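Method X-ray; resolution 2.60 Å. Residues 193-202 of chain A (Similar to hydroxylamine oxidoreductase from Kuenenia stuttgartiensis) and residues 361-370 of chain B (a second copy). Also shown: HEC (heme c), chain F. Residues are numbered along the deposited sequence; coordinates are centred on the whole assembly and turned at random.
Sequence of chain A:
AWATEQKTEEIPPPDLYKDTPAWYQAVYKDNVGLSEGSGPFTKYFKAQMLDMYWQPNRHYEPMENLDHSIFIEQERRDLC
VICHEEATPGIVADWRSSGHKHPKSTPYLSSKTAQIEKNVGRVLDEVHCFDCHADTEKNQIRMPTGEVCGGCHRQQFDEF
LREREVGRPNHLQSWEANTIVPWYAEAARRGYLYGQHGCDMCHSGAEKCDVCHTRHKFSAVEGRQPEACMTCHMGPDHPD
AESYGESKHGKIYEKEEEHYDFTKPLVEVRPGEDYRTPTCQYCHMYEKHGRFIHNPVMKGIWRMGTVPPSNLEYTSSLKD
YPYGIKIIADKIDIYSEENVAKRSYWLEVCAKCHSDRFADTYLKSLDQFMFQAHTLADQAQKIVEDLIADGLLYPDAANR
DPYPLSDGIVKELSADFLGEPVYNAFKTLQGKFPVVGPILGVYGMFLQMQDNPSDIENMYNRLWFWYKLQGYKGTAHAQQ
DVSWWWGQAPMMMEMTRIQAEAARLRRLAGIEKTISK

Chain A 193-202: LYGQHGCDMC
Chain B, residues 361-370: TYLKSLDQFM

This is a small, largely aromatic contact between two copies of one protein, burying 414 Å² in all, with a single weak hydrogen bond across it. In chain A, a 3-10 segment at 194-195 leads through the N-cap residue A:Gln196 into helix 197-202. Residues 361-370 of chain B are helical throughout (phi/psi near -65/-40), within a helix that runs on at both ends. The two helix axes approach to 12.1 Å, with N-to-C directions 143° apart. In register, A:Tyr194 CA lies 5.1 Å from B:Phe369 CA.

A:Tyr194 (chi1 m, chi2 -88°) points toward chain B. B:Gln368 (m, m) places CB over one face of the A:Tyr194 ring, 3.4 Å from A:Tyr194 CG, a CH-pi contact. B:Phe369 (t, chi2 87°) brings CD1 to 3.4 Å from A:Tyr194 O, which sits at its ring edge, and to 3.8 Å from A:Gly195 CA.

A:His197 (t, chi2 93°) donates the weak bond from NE2 to B:Tyr362 OH, 3.1 Å at 148°. The hydroxyl lies near the imidazole plane, where the N-H can point. Their rings are oblique, planes at 73° and centroids 4.9 Å apart. B:Ser365 CB packs 3.8 Å from A:His197 ND1. The extended A:Met201 (t, t, t) places SD at the edge of the B:Tyr362 ring (chi1 t), 4.0 Å from B:Tyr362 CE1.

A:Cys199 SG is bonded covalently to HEC CAB and A:Cys202 SG to HEC CAC, both at 1.8 Å.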

ATOM      1  N   LEU A 193     -56.852  17.224 -17.273  1.00 22.53           N
ATOM      2  CA  LEU A 193     -55.893  16.436 -18.042  1.00 23.79           C
ATOM      3  C   LEU A 193     -54.550  16.356 -17.329  1.00 26.11           C
ATOM      4  O   LEU A 193     -53.964  15.275 -17.203  1.00 32.78           O
ATOM      5  CB  LEU A 193     -55.720  17.035 -19.438  1.00 24.12           C
ATOM      6  CG  LEU A 193     -54.560  16.461 -20.257  1.00 22.61           C
ATOM      7  CD1 LEU A 193     -54.845  15.028 -20.687  1.00 18.19           C
ATOM      8  CD2 LEU A 193     -54.248  17.343 -21.458  1.00 19.75           C
ATOM      9  N   TYR A 194     -54.045  17.494 -16.857  1.00 25.30           N
ATOM     10  CA  TYR A 194     -52.743  17.528 -16.206  1.00 23.69           C
ATOM     11  C   TYR A 194     -52.786  17.079 -14.753  1.00 25.39           C
ATOM     12  O   TYR A 194     -51.727  16.975 -14.124  1.00 19.61           O
ATOM     13  CB  TYR A 194     -52.144  18.930 -16.311  1.00 18.75           C
ATOM     14  CG  TYR A 194     -51.595  19.218 -17.687  1.00 24.62           C
ATOM     15  CD1 TYR A 194     -50.287  18.886 -18.014  1.00 19.22           C
ATOM     16  CD2 TYR A 194     -52.388  19.803 -18.665  1.00 21.80           C
ATOM     17  CE1 TYR A 194     -49.780  19.137 -19.276  1.00 22.40           C
ATOM     18  CE2 TYR A 194     -51.891  20.059 -19.927  1.00 20.51           C
ATOM     19  CZ  TYR A 194     -50.587  19.724 -20.226  1.00 19.10           C
ATOM     20  OH  TYR A 194     -50.093  19.979 -21.484  1.00 24.26           O
ATOM     21  N   GLY A 195     -53.972  16.814 -14.203  1.00 20.43           N
ATOM     22  CA  GLY A 195     -54.042  16.106 -12.939  1.00 17.29           C
ATOM     23  C   GLY A 195     -53.533  14.685 -13.034  1.00 20.00           C
ATOM     24  O   GLY A 195     -53.177  14.087 -12.013  1.00 26.38           O
ATOM     25  N   GLN A 196     -53.478  14.135 -14.248  1.00 18.27           N
ATOM     26  CA  GLN A 196     -52.907  12.822 -14.515  1.00 22.24           C
ATOM     27  C   GLN A 196     -51.430  12.904 -14.886  1.00 29.51           C
ATOM     28  O   GLN A 196     -50.936  12.067 -15.653  1.00 21.99           O
ATOM     29  CB  GLN A 196     -53.713  12.131 -15.614  1.00 17.65           C
ATOM     30  CG  GLN A 196     -55.208  12.104 -15.318  1.00 15.95           C
ATOM     31  CD  GLN A 196     -56.034  11.588 -16.476  1.00 20.03           C
ATOM     32  OE1 GLN A 196     -56.892  10.723 -16.300  1.00 23.62           O
ATOM     33  NE2 GLN A 196     -55.788  12.123 -17.665  1.00 19.67           N
ATOM     34  N   HIS A 197     -50.725  13.913 -14.362  1.00 26.88           N
ATOM     35  CA  HIS A 197     -49.307  14.106 -14.661  1.00 20.74           C
ATOM     36  C   HIS A 197     -48.491  12.871 -14.303  1.00 27.64           C
ATOM     37  O   HIS A 197     -47.667  12.404 -15.097  1.00 25.55           O
ATOM     38  CB  HIS A 197     -48.793  15.334 -13.904  1.00 21.16           C
ATOM     39  CG  HIS A 197     -47.302  15.484 -13.918  1.00 17.81           C
ATOM     40  ND1 HIS A 197     -46.639  16.235 -14.865  1.00 17.23           N
ATOM     41  CD2 HIS A 197     -46.349  14.996 -13.089  1.00 19.47           C
ATOM     42  CE1 HIS A 197     -45.341  16.197 -14.623  1.00 16.98           C
ATOM     43  NE2 HIS A 197     -45.137  15.451 -13.553  1.00 17.19           N
ATOM     44  N   GLY A 198     -48.697  12.336 -13.098  1.00 22.88           N
ATOM     45  CA  GLY A 198     -47.976  11.148 -12.686  1.00 21.39           C
ATOM     46  C   GLY A 198     -48.327   9.910 -13.483  1.00 27.32           C
ATOM     47  O   GLY A 198     -47.514   8.985 -13.562  1.00 32.85           O
ATOM     48  N   CYS A 199     -49.518   9.878 -14.085  1.00 25.48           N
ATOM     49  CA  CYS A 199     -49.936   8.704 -14.845  1.00 26.60           C
ATOM     50  C   CYS A 199     -49.089   8.535 -16.102  1.00 26.75           C
ATOM     51  O   CYS A 199     -48.539   7.455 -16.352  1.00 24.80           O
ATOM     52  CB  CYS A 199     -51.420   8.810 -15.200  1.00 25.45           C
ATOM     53  SG  CYS A 199     -52.513   9.074 -13.781  1.00 26.57           S
ATOM     54  N   ASP A 200     -48.971   9.594 -16.908  1.00 31.56           N
ATOM     55  CA  ASP A 200     -48.146   9.523 -18.111  1.00 27.98           C
ATOM     56  C   ASP A 200     -46.679   9.300 -17.772  1.00 27.45           C
ATOM     57  O   ASP A 200     -45.946   8.688 -18.557  1.00 27.57           O
ATOM     58  CB  ASP A 200     -48.304  10.800 -18.936  1.00 29.13           C
ATOM     59  CG  ASP A 200     -49.735  11.046 -19.364  1.00 32.13           C
ATOM     60  OD1 ASP A 200     -50.648  10.431 -18.772  1.00 30.87           O
ATOM     61  OD2 ASP A 200     -49.950  11.846 -20.299  1.00 30.57           O
ATOM     62  N   MET A 201     -46.238   9.788 -16.612  1.00 30.87           N
ATOM     63  CA  MET A 201     -44.844   9.655 -16.208  1.00 26.98           C
ATOM     64  C   MET A 201     -44.516   8.248 -15.726  1.00 25.96           C
ATOM     65  O   MET A 201     -43.395   7.773 -15.940  1.00 27.06           O
ATOM     66  CB  MET A 201     -44.535  10.675 -15.111  1.00 28.04           C
ATOM     67  CG  MET A 201     -43.061  10.921 -14.850  1.00 23.10           C
ATOM     68  SD  MET A 201     -42.821  12.365 -13.797  1.00 23.86           S
ATOM     69  CE  MET A 201     -41.063  12.264 -13.474  1.00 17.10           C
ATOM     70  N   CYS A 202     -45.475   7.570 -15.099  1.00 21.16           N
ATOM     71  CA  CYS A 202     -45.253   6.235 -14.562  1.00 21.96           C
ATOM     72  C   CYS A 202     -45.505   5.141 -15.587  1.00 28.65           C
ATOM     73  O   CYS A 202     -44.870   4.083 -15.517  1.00 33.67           O
ATOM     74  CB  CYS A 202     -46.151   6.006 -13.342  1.00 25.90           C
ATOM     75  SG  CYS A 202     -45.646   4.660 -12.244  1.00 27.22           S
TER
ATOM     76  N   THR B 361     -40.693  22.305 -20.390  1.00 20.50           N
ATOM     77  CA  THR B 361     -41.898  21.505 -20.588  1.00 15.36           C
ATOM     78  C   THR B 361     -42.373  20.894 -19.278  1.00 21.50           C
ATOM     79  O   THR B 361     -43.579  20.855 -19.002  1.00 19.65           O
ATOM     80  CB  THR B 361     -41.639  20.409 -21.624  1.00 18.61           C
ATOM     81  OG1 THR B 361     -41.351  21.007 -22.892  1.00 25.96           O
ATOM     82  CG2 THR B 361     -42.843  19.495 -21.759  1.00 14.70           C
ATOM     83  N   TYR B 362     -41.440  20.418 -18.449  1.00 21.20           N
ATOM     84  CA  TYR B 362     -41.836  19.793 -17.193  1.00 19.06           C
ATOM     85  C   TYR B 362     -42.392  20.822 -16.216  1.00 17.45           C
ATOM     86  O   TYR B 362     -43.460  20.618 -15.629  1.00 22.44           O
ATOM     87  CB  TYR B 362     -40.662  19.045 -16.561  1.00 17.73           C
ATOM     88  CG  TYR B 362     -41.116  18.228 -15.379  1.00 16.36           C
ATOM     89  CD1 TYR B 362     -41.605  16.942 -15.553  1.00 15.49           C
ATOM     90  CD2 TYR B 362     -41.101  18.754 -14.093  1.00 16.96           C
ATOM     91  CE1 TYR B 362     -42.046  16.195 -14.486  1.00 19.33           C
ATOM     92  CE2 TYR B 362     -41.542  18.013 -13.017  1.00 16.00           C
ATOM     93  CZ  TYR B 362     -42.012  16.734 -13.221  1.00 14.02           C
ATOM     94  OH  TYR B 362     -42.455  15.985 -12.158  1.00 21.67           O
ATOM     95  N   LEU B 363     -41.670  21.926 -16.011  1.00 18.82           N
ATOM     96  CA  LEU B 363     -42.138  22.939 -15.069  1.00 21.80           C
ATOM     97  C   LEU B 363     -43.435  23.585 -15.538  1.00 24.82           C
ATOM     98  O   LEU B 363     -44.252  24.006 -14.712  1.00 20.61           O
ATOM     99  CB  LEU B 363     -41.053  23.993 -14.849  1.00 20.13           C
ATOM    100  CG  LEU B 363     -39.801  23.470 -14.139  1.00 23.51           C
ATOM    101  CD1 LEU B 363     -38.763  24.567 -13.973  1.00 14.35           C
ATOM    102  CD2 LEU B 363     -40.161  22.862 -12.790  1.00 10.32           C
ATOM    103  N   LYS B 364     -43.641  23.674 -16.855  1.00 20.73           N
ATOM    104  CA  LYS B 364     -44.935  24.116 -17.367  1.00 21.43           C
ATOM    105  C   LYS B 364     -46.035  23.111 -17.045  1.00 24.53           C
ATOM    106  O   LYS B 364     -47.196  23.498 -16.870  1.00 20.15           O
ATOM    107  CB  LYS B 364     -44.852  24.362 -18.875  1.00 17.88           C
ATOM    108  CG  LYS B 364     -44.383  25.763 -19.233  1.00 22.69           C
ATOM    109  CD  LYS B 364     -43.652  25.793 -20.562  1.00 22.53           C
ATOM    110  CE  LYS B 364     -44.526  25.330 -21.714  1.00 31.52           C
ATOM    111  NZ  LYS B 364     -43.764  25.320 -22.995  1.00 29.66           N
ATOM    112  N   SER B 365     -45.692  21.824 -16.956  1.00 24.86           N
ATOM    113  CA  SER B 365     -46.666  20.831 -16.516  1.00 24.30           C
ATOM    114  C   SER B 365     -46.952  20.960 -15.025  1.00 19.57           C
ATOM    115  O   SER B 365     -48.076  20.697 -14.584  1.00 18.72           O
ATOM    116  CB  SER B 365     -46.173  19.425 -16.842  1.00 19.51           C
ATOM    117  OG  SER B 365     -45.959  19.264 -18.234  1.00 23.82           O
ATOM    118  N   LEU B 366     -45.949  21.353 -14.236  1.00 17.26           N
ATOM    119  CA  LEU B 366     -46.192  21.667 -12.831  1.00 22.96           C
ATOM    120  C   LEU B 366     -47.200  22.800 -12.691  1.00 25.11           C
ATOM    121  O   LEU B 366     -48.093  22.747 -11.837  1.00 24.64           O
ATOM    122  CB  LEU B 366     -44.880  22.034 -12.138  1.00 13.40           C
ATOM    123  CG  LEU B 366     -44.996  22.691 -10.759  1.00 17.87           C
ATOM    124  CD1 LEU B 366     -45.584  21.723  -9.742  1.00 14.10           C
ATOM    125  CD2 LEU B 366     -43.645  23.218 -10.290  1.00 16.35           C
ATOM    126  N   ASP B 367     -47.070  23.836 -13.524  1.00 22.83           N
ATOM    127  CA  ASP B 367     -48.033  24.931 -13.500  1.00 23.57           C
ATOM    128  C   ASP B 367     -49.427  24.449 -13.883  1.00 23.53           C
ATOM    129  O   ASP B 367     -50.421  24.833 -13.255  1.00 28.31           O
ATOM    130  CB  ASP B 367     -47.578  26.050 -14.438  1.00 19.08           C
ATOM    131  CG  ASP B 367     -46.232  26.632 -14.047  1.00 23.11           C
ATOM    132  OD1 ASP B 367     -45.902  26.617 -12.841  1.00 17.72           O
ATOM    133  OD2 ASP B 367     -45.504  27.106 -14.946  1.00 24.52           O
ATOM    134  N   GLN B 368     -49.518  23.599 -14.909  1.00 18.70           N
ATOM    135  CA  GLN B 368     -50.818  23.099 -15.344  1.00 18.54           C
ATOM    136  C   GLN B 368     -51.464  22.230 -14.275  1.00 21.05           C
ATOM    137  O   GLN B 368     -52.681  22.302 -14.063  1.00 22.56           O
ATOM    138  CB  GLN B 368     -50.675  22.323 -16.651  1.00 15.51           C
ATOM    139  CG  GLN B 368     -50.333  23.195 -17.844  1.00 18.06           C
ATOM    140  CD  GLN B 368     -51.338  24.312 -18.051  1.00 24.09           C
ATOM    141  OE1 GLN B 368     -50.965  25.457 -18.306  1.00 27.92           O
ATOM    142  NE2 GLN B 368     -52.621  23.984 -17.943  1.00 18.75           N
ATOM    143  N   PHE B 369     -50.672  21.401 -13.593  1.00 19.89           N
ATOM    144  CA  PHE B 369     -51.214  20.602 -12.499  1.00 19.29           C
ATOM    145  C   PHE B 369     -51.761  21.491 -11.391  1.00 23.33           C
ATOM    146  O   PHE B 369     -52.816  21.201 -10.815  1.00 24.81           O
ATOM    147  CB  PHE B 369     -50.143  19.658 -11.949  1.00 12.71           C
ATOM    148  CG  PHE B 369     -50.576  18.898 -10.726  1.00 12.66           C
ATOM    149  CD1 PHE B 369     -51.244  17.688 -10.844  1.00 13.09           C
ATOM    150  CD2 PHE B 369     -50.315  19.392  -9.456  1.00 12.42           C
ATOM    151  CE1 PHE B 369     -51.644  16.988  -9.720  1.00 14.45           C
ATOM    152  CE2 PHE B 369     -50.716  18.697  -8.332  1.00 13.19           C
ATOM    153  CZ  PHE B 369     -51.379  17.494  -8.464  1.00 13.67           C
ATOM    154  N   MET B 370     -51.057  22.579 -11.079  1.00 20.92           N
ATOM    155  CA  MET B 370     -51.499  23.461 -10.003  1.00 22.42           C
ATOM    156  C   MET B 370     -52.740  24.251 -10.403  1.00 24.88           C
ATOM    157  O   MET B 370     -53.611  24.515  -9.562  1.00 24.01           O
ATOM    158  CB  MET B 370     -50.365  24.398  -9.600  1.00 21.83           C
ATOM    159  CG  MET B 370     -49.222  23.684  -8.915  1.00 16.98           C
ATOM    160  SD  MET B 370     -49.813  22.771  -7.482  1.00 20.66           S
ATOM    161  CE  MET B 370     -50.015  24.097  -6.296  1.00 15.80           C
TER
HETATM  162 FE   HEC F 604     -51.296   2.578 -13.673  1.00 28.77          FE
HETATM  163  CHA HEC F 604     -51.872  -0.738 -13.278  1.00 28.78           C
HETATM  164  CHB HEC F 604     -54.000   2.978 -15.568  1.00 32.17           C
HETATM  165  CHC HEC F 604     -51.267   6.025 -13.004  1.00 26.57           C
HETATM  166  CHD HEC F 604     -48.202   2.348 -12.318  1.00 26.66           C
HETATM  167  NA  HEC F 604     -52.675   1.332 -14.321  1.00 33.07           N
HETATM  168  C1A HEC F 604     -52.777  -0.015 -14.032  1.00 26.44           C
HETATM  169  C2A HEC F 604     -53.999  -0.497 -14.658  1.00 34.67           C
HETATM  170  C3A HEC F 604     -54.577   0.531 -15.289  1.00 33.74           C
HETATM  171  C4A HEC F 604     -53.757   1.708 -15.091  1.00 33.02           C
HETATM  172  CMA HEC F 604     -55.895   0.475 -16.091  1.00 24.57           C
HETATM  173  CAA HEC F 604     -54.555  -1.939 -14.626  1.00 34.34           C
HETATM  174  CBA HEC F 604     -53.556  -2.907 -15.250  1.00 35.79           C
HETATM  175  CGA HEC F 604     -53.826  -3.019 -16.726  1.00 38.46           C
HETATM  176  O1A HEC F 604     -52.863  -2.828 -17.508  1.00 31.30           O
HETATM  177  O2A HEC F 604     -54.992  -3.284 -17.120  1.00 47.77           O
HETATM  178  NB  HEC F 604     -52.393   4.244 -14.247  1.00 30.63           N
HETATM  179  C1B HEC F 604     -53.576   4.127 -14.936  1.00 30.96           C
HETATM  180  C2B HEC F 604     -54.280   5.391 -14.864  1.00 29.27           C
HETATM  181  C3B HEC F 604     -53.515   6.250 -14.144  1.00 27.12           C
HETATM  182  C4B HEC F 604     -52.317   5.528 -13.750  1.00 28.91           C
HETATM  183  CMB HEC F 604     -55.656   5.578 -15.548  1.00 35.05           C
HETATM  184  CAB HEC F 604     -53.718   7.737 -13.727  1.00 23.58           C
HETATM  185  CBB HEC F 604     -54.724   8.572 -14.552  1.00 20.11           C
HETATM  186  NC  HEC F 604     -49.959   3.961 -12.852  1.00 32.03           N
HETATM  187  C1C HEC F 604     -50.166   5.303 -12.594  1.00 29.91           C
HETATM  188  C2C HEC F 604     -49.093   5.774 -11.734  1.00 28.09           C
HETATM  189  C3C HEC F 604     -48.189   4.784 -11.637  1.00 26.62           C
HETATM  190  C4C HEC F 604     -48.752   3.610 -12.280  1.00 26.51           C
HETATM  191  CMC HEC F 604     -48.882   7.255 -11.338  1.00 23.76           C
HETATM  192  CAC HEC F 604     -46.830   4.811 -10.892  1.00 26.42           C
HETATM  193  CBC HEC F 604     -47.020   5.074  -9.383  1.00 30.08           C
HETATM  194  ND  HEC F 604     -50.204   1.028 -12.900  1.00 26.70           N
HETATM  195  C1D HEC F 604     -48.910   1.168 -12.411  1.00 25.62           C
HETATM  196  C2D HEC F 604     -48.425  -0.134 -12.009  1.00 19.32           C
HETATM  197  C3D HEC F 604     -49.577  -1.111 -12.311  1.00 22.26           C
HETATM  198  C4D HEC F 604     -50.636  -0.293 -12.859  1.00 28.02           C
HETATM  199  CMD HEC F 604     -47.034  -0.444 -11.413  1.00 19.73           C
HETATM  200  CAD HEC F 604     -49.630  -2.639 -12.086  1.00 22.16           C
HETATM  201  CBD HEC F 604     -49.245  -2.994 -10.652  1.00 14.60           C
HETATM  202  CGD HEC F 604     -49.305  -4.488 -10.489  1.00 24.32           C
HETATM  203  O1D HEC F 604     -49.840  -5.157 -11.407  1.00 26.54           O
HETATM  204  O2D HEC F 604     -48.826  -5.005  -9.447  1.00 23.55           O
HETATM  205  O   HOH W   1     -52.078   2.555 -11.713  1.00 30.68           O